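Local coordinates for peroxiredoxin (Clostridioides difficile, PDB 6TSB), which combines a probable thiol peroxidase with an endochitinase in one spore-coat protein, this chain being its GH18 chitinase domain, which cleaves beta-1,4 links in chitin, at residues 36-41 / 52-57; 45-50 / 78-83; 61-66 / 100-105; 194-199 / 247-252. All coordinates share one frame; numbering follows the deposited sequence.

Contact 1: 36-41 / 52-57; sequences PIVAEY and QLLDAV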
loop_
_atom_site.group_PDB
_atom_site.type_symbol
_atom_site.label_atom_id
_atom_site.label_comp_id
_atom_site.label_asym_id
_atom_site.label_seq_id
_atom_site.Cartn_x
_atom_site.Cartn_y
_atom_site.Cartn_z
ATOM N N PRO A 36 13.428 -25.307 8.384
ATOM C CA PRO A 36 12.547 -24.535 9.259
ATOM C C PRO A 36 11.064 -24.818 8.984
ATOM O O PRO A 36 10.712 -25.007 7.843
ATOM C CB PRO A 36 12.878 -23.070 8.952
ATOM C CG PRO A 36 13.358 -23.104 7.523
ATOM C CD PRO A 36 14.024 -24.458 7.342
ATOM N N ILE A 37 10.266 -24.866 10.052
ATOM C CA ILE A 37 8.927 -25.506 10.064
ATOM C C ILE A 37 7.887 -24.408 10.161
ATOM O O ILE A 37 8.225 -23.269 10.586
ATOM C CB ILE A 37 8.756 -26.537 11.196
ATOM C CG1 ILE A 37 8.790 -25.916 12.592
ATOM C CG2 ILE A 37 9.741 -27.689 11.074
ATOM C CD1 ILE A 37 8.385 -26.901 13.681
ATOM N N VAL A 38 6.674 -24.736 9.731
ATOM C CA VAL A 38 5.498 -23.833 9.845
ATOM C C VAL A 38 4.467 -24.531 10.726
ATOM O O VAL A 38 4.158 -25.713 10.470
ATOM C CB VAL A 38 4.907 -23.496 8.468
ATOM C CG1 VAL A 38 3.787 -22.501 8.614
ATOM C CG2 VAL A 38 5.954 -22.943 7.516
ATOM N N ALA A 39 3.883 -23.786 11.646
ATOM C CA ALA A 39 2.910 -24.326 12.606
ATOM C C ALA A 39 1.820 -23.299 12.870
ATOM O O ALA A 39 2.103 -22.104 12.693
ATOM C CB ALA A 39 3.624 -24.697 13.879
ATOM N N GLU A 40 0.638 -23.775 13.299
ATOM C CA GLU A 40 -0.409 -22.933 13.912
ATOM C C GLU A 40 -0.931 -23.571 15.192
ATOM O O GLU A 40 -1.048 -24.812 15.254
ATOM C CB GLU A 40 -1.587 -22.711 12.968
ATOM C CG GLU A 40 -1.177 -22.217 11.601
ATOM C CD GLU A 40 -2.328 -21.840 10.678
ATOM O OE1 GLU A 40 -2.749 -22.717 9.873
ATOM O OE2 GLU A 40 -2.795 -20.685 10.766
ATOM N N TYR A 41 -1.198 -22.700 16.162
ATOM C CA TYR A 41 -2.119 -22.907 17.298
ATOM C C TYR A 41 -3.520 -22.930 16.683
ATOM O O TYR A 41 -3.859 -22.059 15.858
ATOM C CB TYR A 41 -1.929 -21.850 18.410
ATOM C CG TYR A 41 -0.688 -22.054 19.257
ATOM C CD1 TYR A 41 0.567 -21.651 18.816
ATOM C CD2 TYR A 41 -0.738 -22.711 20.477
ATOM C CE1 TYR A 41 1.716 -21.874 19.563
ATOM C CE2 TYR A 41 0.400 -22.927 21.242
ATOM C CZ TYR A 41 1.636 -22.497 20.796
ATOM O OH TYR A 41 2.764 -22.726 21.530
ATOM N N GLN A 52 -1.762 -29.086 4.440
ATOM C CA GLN A 52 -0.767 -28.982 3.336
ATOM C C GLN A 52 0.172 -27.792 3.590
ATOM O O GLN A 52 1.309 -27.868 3.150
ATOM C CB GLN A 52 -1.485 -28.842 1.980
ATOM C CG GLN A 52 -2.416 -30.007 1.632
ATOM C CD GLN A 52 -1.725 -31.332 1.829
ATOM O OE1 GLN A 52 -2.231 -32.232 2.501
ATOM N NE2 GLN A 52 -0.507 -31.427 1.321
ATOM N N LEU A 53 -0.304 -26.732 4.252
ATOM C CA LEU A 53 0.480 -25.515 4.580
ATOM C C LEU A 53 1.433 -25.726 5.775
ATOM O O LEU A 53 2.432 -24.950 5.856
ATOM C CB LEU A 53 -0.488 -24.377 4.901
ATOM C CG LEU A 53 -1.362 -23.868 3.759
ATOM C CD1 LEU A 53 -2.251 -22.751 4.272
ATOM C CD2 LEU A 53 -0.504 -23.373 2.597
ATOM N N LEU A 54 1.151 -26.692 6.661
ATOM C CA LEU A 54 1.704 -26.767 8.045
ATOM C C LEU A 54 2.566 -28.020 8.220
ATOM O O LEU A 54 2.190 -29.053 7.666
ATOM C CB LEU A 54 0.539 -26.801 9.031
ATOM C CG LEU A 54 -0.469 -25.677 8.853
ATOM C CD1 LEU A 54 -1.561 -25.766 9.906
ATOM C CD2 LEU A 54 0.222 -24.329 8.889
ATOM N N ASP A 55 3.674 -27.916 8.973
ATOM C CA ASP A 55 4.463 -29.084 9.451
ATOM C C ASP A 55 3.856 -29.586 10.764
ATOM O O ASP A 55 4.070 -30.760 11.122
ATOM C CB ASP A 55 5.941 -28.733 9.655
ATOM C CG ASP A 55 6.679 -28.296 8.402
ATOM O OD1 ASP A 55 7.047 -29.184 7.635
ATOM O OD2 ASP A 55 6.876 -27.065 8.221
ATOM N N ALA A 56 3.175 -28.704 11.494
ATOM C CA ALA A 56 2.644 -29.024 12.828
ATOM C C ALA A 56 1.483 -28.105 13.197
ATOM O O ALA A 56 1.451 -26.920 12.790
ATOM C CB ALA A 56 3.744 -28.919 13.842
ATOM N N VAL A 57 0.547 -28.693 13.927
ATOM C CA VAL A 57 -0.649 -28.035 14.513
ATOM C C VAL A 57 -0.559 -28.223 16.028
ATOM O O VAL A 57 -0.174 -29.356 16.503
ATOM C CB VAL A 57 -1.960 -28.616 13.941
ATOM C CG1 VAL A 57 -2.135 -28.221 12.493
ATOM C CG2 VAL A 57 -2.036 -30.130 14.074
HETATM O O HOH W 1 8.404 -25.871 6.099
#

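Contact 2: 45-50 / 78-83; sequences NPTNVD and LNQLLA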
loop_
_atom_site.group_PDB
_atom_site.type_symbol
_atom_site.label_atom_id
_atom_site.label_comp_id
_atom_site.label_asym_id
_atom_site.label_seq_id
_atom_site.Cartn_x
_atom_site.Cartn_y
_atom_site.Cartn_z
ATOM N N ASN A 45 -12.896 -24.650 16.715
ATOM C CA ASN A 45 -13.268 -25.638 15.666
ATOM C C ASN A 45 -12.199 -25.711 14.578
ATOM O O ASN A 45 -12.001 -24.754 13.840
ATOM C CB ASN A 45 -14.602 -25.266 15.016
ATOM C CG ASN A 45 -15.096 -26.372 14.116
ATOM O OD1 ASN A 45 -14.405 -26.798 13.180
ATOM N ND2 ASN A 45 -16.281 -26.856 14.445
ATOM N N PRO A 46 -11.521 -26.852 14.354
ATOM C CA PRO A 46 -10.382 -26.880 13.439
ATOM C C PRO A 46 -10.670 -27.134 11.947
ATOM O O PRO A 46 -9.731 -27.490 11.217
ATOM C CB PRO A 46 -9.617 -28.095 13.990
ATOM C CG PRO A 46 -10.739 -29.048 14.305
ATOM C CD PRO A 46 -11.772 -28.158 14.969
ATOM N N THR A 47 -11.930 -27.020 11.523
ATOM C CA THR A 47 -12.418 -27.508 10.198
ATOM C C THR A 47 -11.580 -26.897 9.064
ATOM O O THR A 47 -11.157 -27.651 8.115
ATOM C CB THR A 47 -13.916 -27.199 10.104
ATOM O OG1 THR A 47 -14.586 -28.182 10.900
ATOM C CG2 THR A 47 -14.419 -27.199 8.686
ATOM N N ASN A 48 -11.271 -25.600 9.197
ATOM C CA ASN A 48 -10.610 -24.794 8.129
ATOM C C ASN A 48 -9.072 -24.798 8.238
ATOM O O ASN A 48 -8.418 -24.030 7.540
ATOM C CB ASN A 48 -11.207 -23.391 8.104
ATOM C CG ASN A 48 -12.649 -23.398 7.630
ATOM O OD1 ASN A 48 -12.979 -24.097 6.664
ATOM N ND2 ASN A 48 -13.504 -22.633 8.300
ATOM N N VAL A 49 -8.496 -25.683 9.028
ATOM C CA VAL A 49 -7.039 -25.951 8.975
ATOM C C VAL A 49 -6.708 -26.666 7.659
ATOM O O VAL A 49 -7.404 -27.639 7.334
ATOM C CB VAL A 49 -6.605 -26.755 10.212
ATOM C CG1 VAL A 49 -5.197 -27.291 10.069
ATOM C CG2 VAL A 49 -6.739 -25.900 11.464
ATOM N N ASP A 50 -5.657 -26.199 6.968
ATOM C CA ASP A 50 -5.103 -26.812 5.733
ATOM C C ASP A 50 -3.792 -27.501 6.103
ATOM O O ASP A 50 -2.745 -26.813 6.183
ATOM C CB ASP A 50 -4.968 -25.764 4.611
ATOM C CG ASP A 50 -4.434 -26.292 3.274
ATOM O OD1 ASP A 50 -4.079 -27.509 3.181
ATOM O OD2 ASP A 50 -4.394 -25.491 2.310
ATOM N N LEU A 78 -10.068 -31.955 19.039
ATOM C CA LEU A 78 -8.720 -32.554 19.044
ATOM C C LEU A 78 -8.785 -33.833 18.201
ATOM O O LEU A 78 -7.835 -34.097 17.445
ATOM C CB LEU A 78 -8.278 -32.841 20.484
ATOM C CG LEU A 78 -6.995 -33.672 20.603
ATOM C CD1 LEU A 78 -5.830 -32.982 19.911
ATOM C CD2 LEU A 78 -6.633 -33.945 22.055
ATOM N N ASN A 79 -9.840 -34.631 18.356
ATOM C CA ASN A 79 -9.999 -35.864 17.547
ATOM C C ASN A 79 -10.130 -35.456 16.080
ATOM O O ASN A 79 -9.490 -36.107 15.234
ATOM C CB ASN A 79 -11.180 -36.709 18.016
ATOM C CG ASN A 79 -10.927 -37.338 19.367
ATOM O OD1 ASN A 79 -11.813 -37.339 20.219
ATOM N ND2 ASN A 79 -9.726 -37.857 19.566
ATOM N N GLN A 80 -10.914 -34.416 15.791
ATOM C CA GLN A 80 -11.097 -33.918 14.404
ATOM C C GLN A 80 -9.723 -33.557 13.839
ATOM O O GLN A 80 -9.353 -34.059 12.772
ATOM C CB GLN A 80 -12.038 -32.717 14.375
ATOM C CG GLN A 80 -12.447 -32.320 12.964
ATOM C CD GLN A 80 -13.398 -31.155 12.953
ATOM O OE1 GLN A 80 -14.112 -30.928 13.923
ATOM N NE2 GLN A 80 -13.411 -30.412 11.860
ATOM N N LEU A 81 -8.952 -32.801 14.609
ATOM C CA LEU A 81 -7.613 -32.301 14.202
ATOM C C LEU A 81 -6.652 -33.482 14.014
ATOM O O LEU A 81 -5.863 -33.441 13.059
ATOM C CB LEU A 81 -7.154 -31.288 15.253
ATOM C CG LEU A 81 -5.789 -30.655 15.021
ATOM C CD1 LEU A 81 -5.810 -29.732 13.806
ATOM C CD2 LEU A 81 -5.379 -29.893 16.270
ATOM N N LEU A 82 -6.766 -34.532 14.829
ATOM C CA LEU A 82 -5.904 -35.735 14.764
ATOM C C LEU A 82 -6.176 -36.472 13.463
ATOM O O LEU A 82 -5.252 -37.147 12.983
ATOM C CB LEU A 82 -6.171 -36.666 15.956
ATOM C CG LEU A 82 -5.393 -36.313 17.223
ATOM C CD1 LEU A 82 -5.927 -37.063 18.424
ATOM C CD2 LEU A 82 -3.919 -36.605 17.036
ATOM N N ALA A 83 -7.405 -36.383 12.957
ATOM C CA ALA A 83 -7.839 -37.110 11.747
ATOM C C ALA A 83 -7.124 -36.556 10.500
ATOM O O ALA A 83 -6.996 -37.313 9.533
ATOM C CB ALA A 83 -9.337 -37.027 11.630
#

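Contact 3: 61-66 / 100-105; sequences FAEIDQ and WGAEGF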
loop_
_atom_site.group_PDB
_atom_site.type_symbol
_atom_site.label_atom_id
_atom_site.label_comp_id
_atom_site.label_asym_id
_atom_site.label_seq_id
_atom_site.Cartn_x
_atom_site.Cartn_y
_atom_site.Cartn_z
ATOM N N PHE A 61 -6.873 -25.673 24.146
ATOM C CA PHE A 61 -5.846 -26.081 25.100
ATOM C C PHE A 61 -6.298 -27.303 25.918
ATOM O O PHE A 61 -7.467 -27.575 25.967
ATOM C CB PHE A 61 -5.600 -24.997 26.153
ATOM C CG PHE A 61 -5.045 -23.696 25.656
ATOM C CD1 PHE A 61 -3.700 -23.573 25.375
ATOM C CD2 PHE A 61 -5.854 -22.579 25.531
ATOM C CE1 PHE A 61 -3.183 -22.360 24.940
ATOM C CE2 PHE A 61 -5.333 -21.365 25.105
ATOM C CZ PHE A 61 -3.995 -21.259 24.809
ATOM N N ALA A 62 -5.378 -28.038 26.538
ATOM C CA ALA A 62 -5.674 -28.859 27.734
ATOM C C ALA A 62 -5.597 -27.920 28.946
ATOM O O ALA A 62 -4.908 -26.891 28.827
ATOM C CB ALA A 62 -4.726 -30.022 27.829
ATOM N N GLU A 63 -6.297 -28.226 30.043
ATOM C CA GLU A 63 -6.261 -27.422 31.290
ATOM C C GLU A 63 -5.923 -28.318 32.498
ATOM O O GLU A 63 -5.818 -29.560 32.324
ATOM C CB GLU A 63 -7.568 -26.632 31.448
ATOM C CG GLU A 63 -7.823 -25.572 30.375
ATOM C CD GLU A 63 -6.725 -24.537 30.088
ATOM O OE1 GLU A 63 -5.712 -24.479 30.837
ATOM O OE2 GLU A 63 -6.873 -23.767 29.092
ATOM N N ILE A 64 -5.676 -27.692 33.665
ATOM C CA ILE A 64 -5.387 -28.366 34.973
ATOM C C ILE A 64 -6.572 -28.075 35.914
ATOM O O ILE A 64 -6.925 -26.906 36.072
ATOM C CB ILE A 64 -4.022 -27.917 35.554
ATOM C CG1 ILE A 64 -2.898 -27.973 34.521
ATOM C CG2 ILE A 64 -3.614 -28.723 36.784
ATOM C CD1 ILE A 64 -1.723 -27.074 34.867
ATOM N N ASP A 65 -7.198 -29.102 36.496
ATOM C CA ASP A 65 -8.353 -28.930 37.429
ATOM C C ASP A 65 -7.863 -28.712 38.869
ATOM O O ASP A 65 -6.626 -28.733 39.098
ATOM C CB ASP A 65 -9.305 -30.130 37.368
ATOM C CG ASP A 65 -8.758 -31.453 37.896
ATOM O OD1 ASP A 65 -7.861 -31.442 38.808
ATOM O OD2 ASP A 65 -9.221 -32.497 37.382
ATOM N N GLN A 66 -8.804 -28.557 39.809
ATOM C CA GLN A 66 -8.525 -28.362 41.260
ATOM C C GLN A 66 -7.560 -29.432 41.803
ATOM O O GLN A 66 -6.736 -29.073 42.673
ATOM C CB GLN A 66 -9.823 -28.365 42.051
ATOM C CG GLN A 66 -10.462 -26.991 42.144
ATOM C CD GLN A 66 -11.530 -27.004 43.209
ATOM O OE1 GLN A 66 -11.316 -26.543 44.329
ATOM N NE2 GLN A 66 -12.673 -27.593 42.878
ATOM N N TRP A 100 -3.254 -17.930 28.718
ATOM C CA TRP A 100 -3.419 -16.750 29.593
ATOM C C TRP A 100 -4.477 -17.046 30.660
ATOM O O TRP A 100 -5.599 -17.458 30.272
ATOM C CB TRP A 100 -3.784 -15.525 28.771
ATOM C CG TRP A 100 -3.860 -14.300 29.615
ATOM C CD1 TRP A 100 -4.972 -13.640 30.051
ATOM C CD2 TRP A 100 -2.733 -13.608 30.163
ATOM N NE1 TRP A 100 -4.608 -12.565 30.821
ATOM C CE2 TRP A 100 -3.242 -12.514 30.896
ATOM C CE3 TRP A 100 -1.352 -13.812 30.093
ATOM C CZ2 TRP A 100 -2.403 -11.625 31.563
ATOM C CZ3 TRP A 100 -0.524 -12.927 30.746
ATOM C CH2 TRP A 100 -1.046 -11.852 31.473
ATOM N N GLY A 101 -4.138 -16.838 31.944
ATOM C CA GLY A 101 -5.068 -17.022 33.079
ATOM C C GLY A 101 -5.203 -18.478 33.530
ATOM O O GLY A 101 -5.838 -18.677 34.548
ATOM N N ALA A 102 -4.595 -19.456 32.838
ATOM C CA ALA A 102 -4.684 -20.901 33.149
ATOM C C ALA A 102 -3.873 -21.260 34.399
ATOM O O ALA A 102 -2.610 -21.344 34.320
ATOM C CB ALA A 102 -4.237 -21.734 31.980
ATOM N N GLU A 103 -4.598 -21.537 35.486
ATOM C CA GLU A 103 -4.081 -21.806 36.854
ATOM C C GLU A 103 -3.597 -23.254 36.930
ATOM O O GLU A 103 -3.998 -24.052 36.071
ATOM C CB GLU A 103 -5.159 -21.539 37.917
ATOM C CG GLU A 103 -4.676 -21.747 39.351
ATOM C CD GLU A 103 -3.589 -20.787 39.793
ATOM O OE1 GLU A 103 -3.945 -19.639 40.112
ATOM O OE2 GLU A 103 -2.392 -21.178 39.791
ATOM N N GLY A 104 -2.683 -23.513 37.866
ATOM C CA GLY A 104 -2.269 -24.860 38.277
ATOM C C GLY A 104 -0.780 -25.100 38.179
ATOM O O GLY A 104 -0.308 -26.115 38.750
ATOM N N PHE A 105 -0.024 -24.305 37.423
ATOM C CA PHE A 105 1.366 -24.743 37.080
ATOM C C PHE A 105 2.314 -24.595 38.279
ATOM O O PHE A 105 3.252 -25.447 38.417
ATOM C CB PHE A 105 1.944 -23.969 35.897
ATOM C CG PHE A 105 1.575 -24.501 34.538
ATOM C CD1 PHE A 105 2.129 -25.675 34.076
ATOM C CD2 PHE A 105 0.716 -23.802 33.706
ATOM C CE1 PHE A 105 1.802 -26.157 32.822
ATOM C CE2 PHE A 105 0.406 -24.282 32.445
ATOM C CZ PHE A 105 0.959 -25.455 32.006
HETATM O O HOH W 2 -5.655 -24.828 33.803
#

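Contact 4: 194-199 / 247-252; sequences KIAPII and AGMPSE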
loop_
_atom_site.group_PDB
_atom_site.type_symbol
_atom_site.label_atom_id
_atom_site.label_comp_id
_atom_site.label_asym_id
_atom_site.label_seq_id
_atom_site.Cartn_x
_atom_site.Cartn_y
_atom_site.Cartn_z
ATOM N N LYS A 194 19.168 -23.477 30.854
ATOM C CA LYS A 194 18.853 -24.803 31.464
ATOM C C LYS A 194 17.737 -25.513 30.671
ATOM O O LYS A 194 17.908 -26.721 30.403
ATOM C CB LYS A 194 18.501 -24.644 32.948
ATOM C CG LYS A 194 19.659 -24.243 33.849
ATOM C CD LYS A 194 20.679 -25.356 34.006
ATOM C CE LYS A 194 22.079 -24.987 33.552
ATOM N NZ LYS A 194 22.885 -24.463 34.677
ATOM N N ILE A 195 16.649 -24.819 30.300
ATOM C CA ILE A 195 15.508 -25.464 29.560
ATOM C C ILE A 195 15.880 -25.735 28.111
ATOM O O ILE A 195 15.294 -26.640 27.551
ATOM C CB ILE A 195 14.231 -24.635 29.597
ATOM C CG1 ILE A 195 14.330 -23.389 28.721
ATOM C CG2 ILE A 195 13.849 -24.307 31.023
ATOM C CD1 ILE A 195 13.046 -22.585 28.706
ATOM N N ALA A 196 16.817 -24.971 27.543
ATOM C CA ALA A 196 17.260 -25.079 26.129
ATOM C C ALA A 196 17.487 -26.528 25.724
ATOM O O ALA A 196 16.838 -26.990 24.798
ATOM C CB ALA A 196 18.493 -24.236 25.887
ATOM N N PRO A 197 18.387 -27.304 26.384
ATOM C CA PRO A 197 18.677 -28.670 25.958
ATOM C C PRO A 197 17.563 -29.691 26.249
ATOM O O PRO A 197 17.631 -30.800 25.683
ATOM C CB PRO A 197 19.947 -29.060 26.734
ATOM C CG PRO A 197 19.920 -28.177 27.969
ATOM C CD PRO A 197 19.223 -26.899 27.528
ATOM N N ILE A 198 16.563 -29.316 27.053
ATOM C CA ILE A 198 15.433 -30.224 27.412
ATOM C C ILE A 198 14.385 -30.190 26.295
ATOM O O ILE A 198 13.908 -31.270 25.904
ATOM C CB ILE A 198 14.801 -29.856 28.766
ATOM C CG1 ILE A 198 15.806 -29.949 29.920
ATOM C CG2 ILE A 198 13.599 -30.740 29.034
ATOM C CD1 ILE A 198 15.421 -29.103 31.126
ATOM N N ILE A 199 14.011 -28.990 25.856
ATOM C CA ILE A 199 12.887 -28.757 24.905
ATOM C C ILE A 199 13.357 -28.882 23.457
ATOM O O ILE A 199 14.554 -28.805 23.190
ATOM C CB ILE A 199 12.256 -27.387 25.172
ATOM C CG1 ILE A 199 13.114 -26.221 24.679
ATOM C CG2 ILE A 199 11.928 -27.250 26.641
ATOM C CD1 ILE A 199 12.546 -24.866 25.052
ATOM N N ALA A 247 20.951 -15.339 26.164
ATOM C CA ALA A 247 20.652 -16.122 27.395
ATOM C C ALA A 247 20.806 -17.643 27.149
ATOM O O ALA A 247 20.625 -18.439 28.098
ATOM C CB ALA A 247 19.292 -15.737 27.942
ATOM N N GLY A 248 21.212 -18.060 25.950
ATOM C CA GLY A 248 21.657 -19.438 25.667
ATOM C C GLY A 248 20.632 -20.271 24.907
ATOM O O GLY A 248 20.888 -21.484 24.782
ATOM N N MET A 249 19.553 -19.691 24.356
ATOM C CA MET A 249 18.625 -20.490 23.477
ATOM C C MET A 249 19.205 -20.583 22.070
ATOM O O MET A 249 19.344 -19.554 21.405
ATOM C CB MET A 249 17.207 -19.908 23.355
ATOM C CG MET A 249 16.258 -20.823 22.541
ATOM S SD MET A 249 15.950 -22.433 23.354
ATOM C CE MET A 249 15.332 -21.814 24.917
ATOM N N PRO A 250 19.507 -21.793 21.549
ATOM C CA PRO A 250 19.971 -21.933 20.171
ATOM C C PRO A 250 18.955 -21.303 19.207
ATOM O O PRO A 250 17.733 -21.319 19.482
ATOM C CB PRO A 250 20.033 -23.445 19.918
ATOM C CG PRO A 250 20.070 -24.075 21.284
ATOM C CD PRO A 250 19.443 -23.081 22.244
ATOM N N SER A 251 19.437 -20.751 18.097
ATOM C CA SER A 251 18.569 -19.995 17.175
ATOM C C SER A 251 17.523 -20.961 16.567
ATOM O O SER A 251 16.358 -20.566 16.526
ATOM C CB SER A 251 19.397 -19.238 16.157
ATOM O OG SER A 251 20.117 -20.143 15.316
ATOM N N GLU A 252 17.955 -22.162 16.156
ATOM C CA GLU A 252 17.224 -23.254 15.458
ATOM C C GLU A 252 16.027 -23.778 16.265
ATOM O O GLU A 252 15.337 -24.658 15.723
ATOM C CB GLU A 252 18.029 -24.558 15.327
ATOM C CG GLU A 252 19.498 -24.429 15.030
ATOM C CD GLU A 252 20.414 -24.247 16.234
ATOM O OE1 GLU A 252 20.834 -25.277 16.831
ATOM O OE2 GLU A 252 20.722 -23.064 16.559
#

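Contact 1: 36-41 / 52-57
D55 hooks its carboxylate onto the start of the neighbouring strand. D55 CG, anti to its own carbonyl carbon (chi1 -62°), lies next to I37 CB and V38 N, and from there the anti lone pair of OD2 takes the backbone N of V38 at 2.8 Å (N-H...O 158°). The same oxygen lies beside I37 CB. A water 2.9 Å from D55 OD2 donates to it and also to P36 O. In return D55 N makes a hydrogen bond to V38 O at 2.7 Å, and A56 N adds a weak bond to that oxygen. E40 N then meets A56 O at 3.3 Å. With A39 opposite A56 and E40 opposite V57, this is the parallel pairing of two adjacent strands, 37-43 and 56-64, in the TIM barrel of the GH18 domain. A39 CB and A56 CB lie 4.2 Å apart on one face. On the other, L54 crosses E40 at about a right angle, its CD1 3.3 Å from E40 OE1 and its CD2 against E40 CG, while V38 CG1 touches L54 CD2 at 4.0 Å. E40 OE2 is bonded to S331 OG of the second subunit, whose strand continues the sheet past 37-41.

Contact 2: 45-50 / 78-83
An Asx turn at N45 runs into a type I beta turn from P46 to V49, in the loop that links barrel strands 37-43 and 56-64, and this paired turn lies against helix 75-83 through P46, T47, Q80 and L81. The turn is tied by one oxygen: N45 OD1 accepts T47 N at 3.0 Å and also T47 OG1 at 2.7 Å, both donors lying in the plane of its carbonyl. Because the T47 hydroxyl spends its proton on N45, it faces the helix as an acceptor, and Q80 NE2 donates to T47 OG1 at 2.7 Å with an N-H...O angle of 149°. T47 OG1 is only 2° out of the Q80 amide plane. The Q80 side chain reaches it fully stretched, with CG anti to the backbone N (chi1 -170°) and CD continuing the extension. P46 lies over a face of the carboxamide: its CG stands 3.7 Å from Q80 CD, almost directly above that atom. A second touch, P46 CB to L81 CD1 at 4.1 Å, carries the proline toward the interior, where L81 also meets V57 and F59. F77 packs on both N45 and P46, and N48 ND2 bonds Q338 OE1 of the second subunit. The polar chain therefore has one direction, Q80 amide to T47 hydroxyl to N45 carbonyl, which sets which end of the carboxamide is NE2, and the in-plane bond from NE2, with P46 over the face, should restrict rotation of that group.

Contact 3: 61-66 / 100-105
I64 lays its CD1 methyl over the centre of the F105 ring, a CH-pi contact 4.0 Å from the ring centroid and only 2° off the normal. I64 belongs to strand 56-64 of the TIM barrel, and F105 opens helix 105-109 beyond the loop that follows strand 92-98, so the overlap joins a strand's C-terminal end to the next strand-to-helix loop. I64 CD1 also comes 4.0 Å from G104 C. The F105 ring is in addition stacked with W138. Alongside, the E63 chain bends at chi2 (-52°), which turns CD aside, and E63 OE1 lies 3.3 Å from A102 CB. A water bridges the polar edge: it accepts from I64 N at 2.9 Å and lies near E63 OE1 and E103 O, both placed to receive a proton from it, although more acceptors surround it than it has protons. The backbone of G104, at the N-cap position, turns with positive phi right beside I64. There E103 holds the loop with both carboxylate oxygens: OE1 accepts T149 N, and OE2 receives G104 N at 3.0 Å on its anti side, 22° out of the carboxylate plane.

Contact 4: 194-199 / 247-252
M249 reaches A196 by a chain that starts straight and then folds: CG is anti to the backbone N (chi1 -175°), after which chi2 (65°) and chi3 (56°) turn SD and then CE back across the alanine. The bent end clasps A196, with SD 4.0 Å from A196 CB and CE 4.0 Å from A196 CA. The CE methyl also meets two isoleucines, I195 at CG1 (4.2 Å) and I199 at CD1 (4.1 Å). I199 and M249 cross at about a right angle. From the loop side A196 CB also meets P250 CD at 3.9 Å and G248 O at 3.8 Å. The contact is thus apolar packing, in which a small side chain lets the two backbones approach to 5.5 Å between A196 CA and M249 CA. G248 closes helix 237-246 in a Schellman motif. I195 O, in helix 192-195, accepts from both I198 N and I199 N. K253 NZ adds a polar tie by bonding A196 O and I199 O. Around this packing of the GH18 barrel, I195 rests on helix 154-169, I199 on strand 174-179 and M249 on I192, while segment 247-252 leads into strand 254-264 and S251 OG bonds C325 O of the second subunit.

In the fold
All four contacts lie in the GH18 barrel domain. Contacts 1 and 2 interleave along the chain, their centres about 13 Å apart, and they touch where V57 CG2 meets L81 CD1 at 3.8 Å, so helix 75-83 packs directly on the strand pair of contact 1. Contact 3 starts further along strand 56-64, about 25 Å from contact 1 between centres, and alternates in sequence with contact 2. Contact 4 comes last, about 30 Å from contact 2, at the connections leading to strands 201-204 and 254-264. Contacts 1, 2 and 4 all meet the second subunit, and at contact 1 a strand of that subunit extends the sheet.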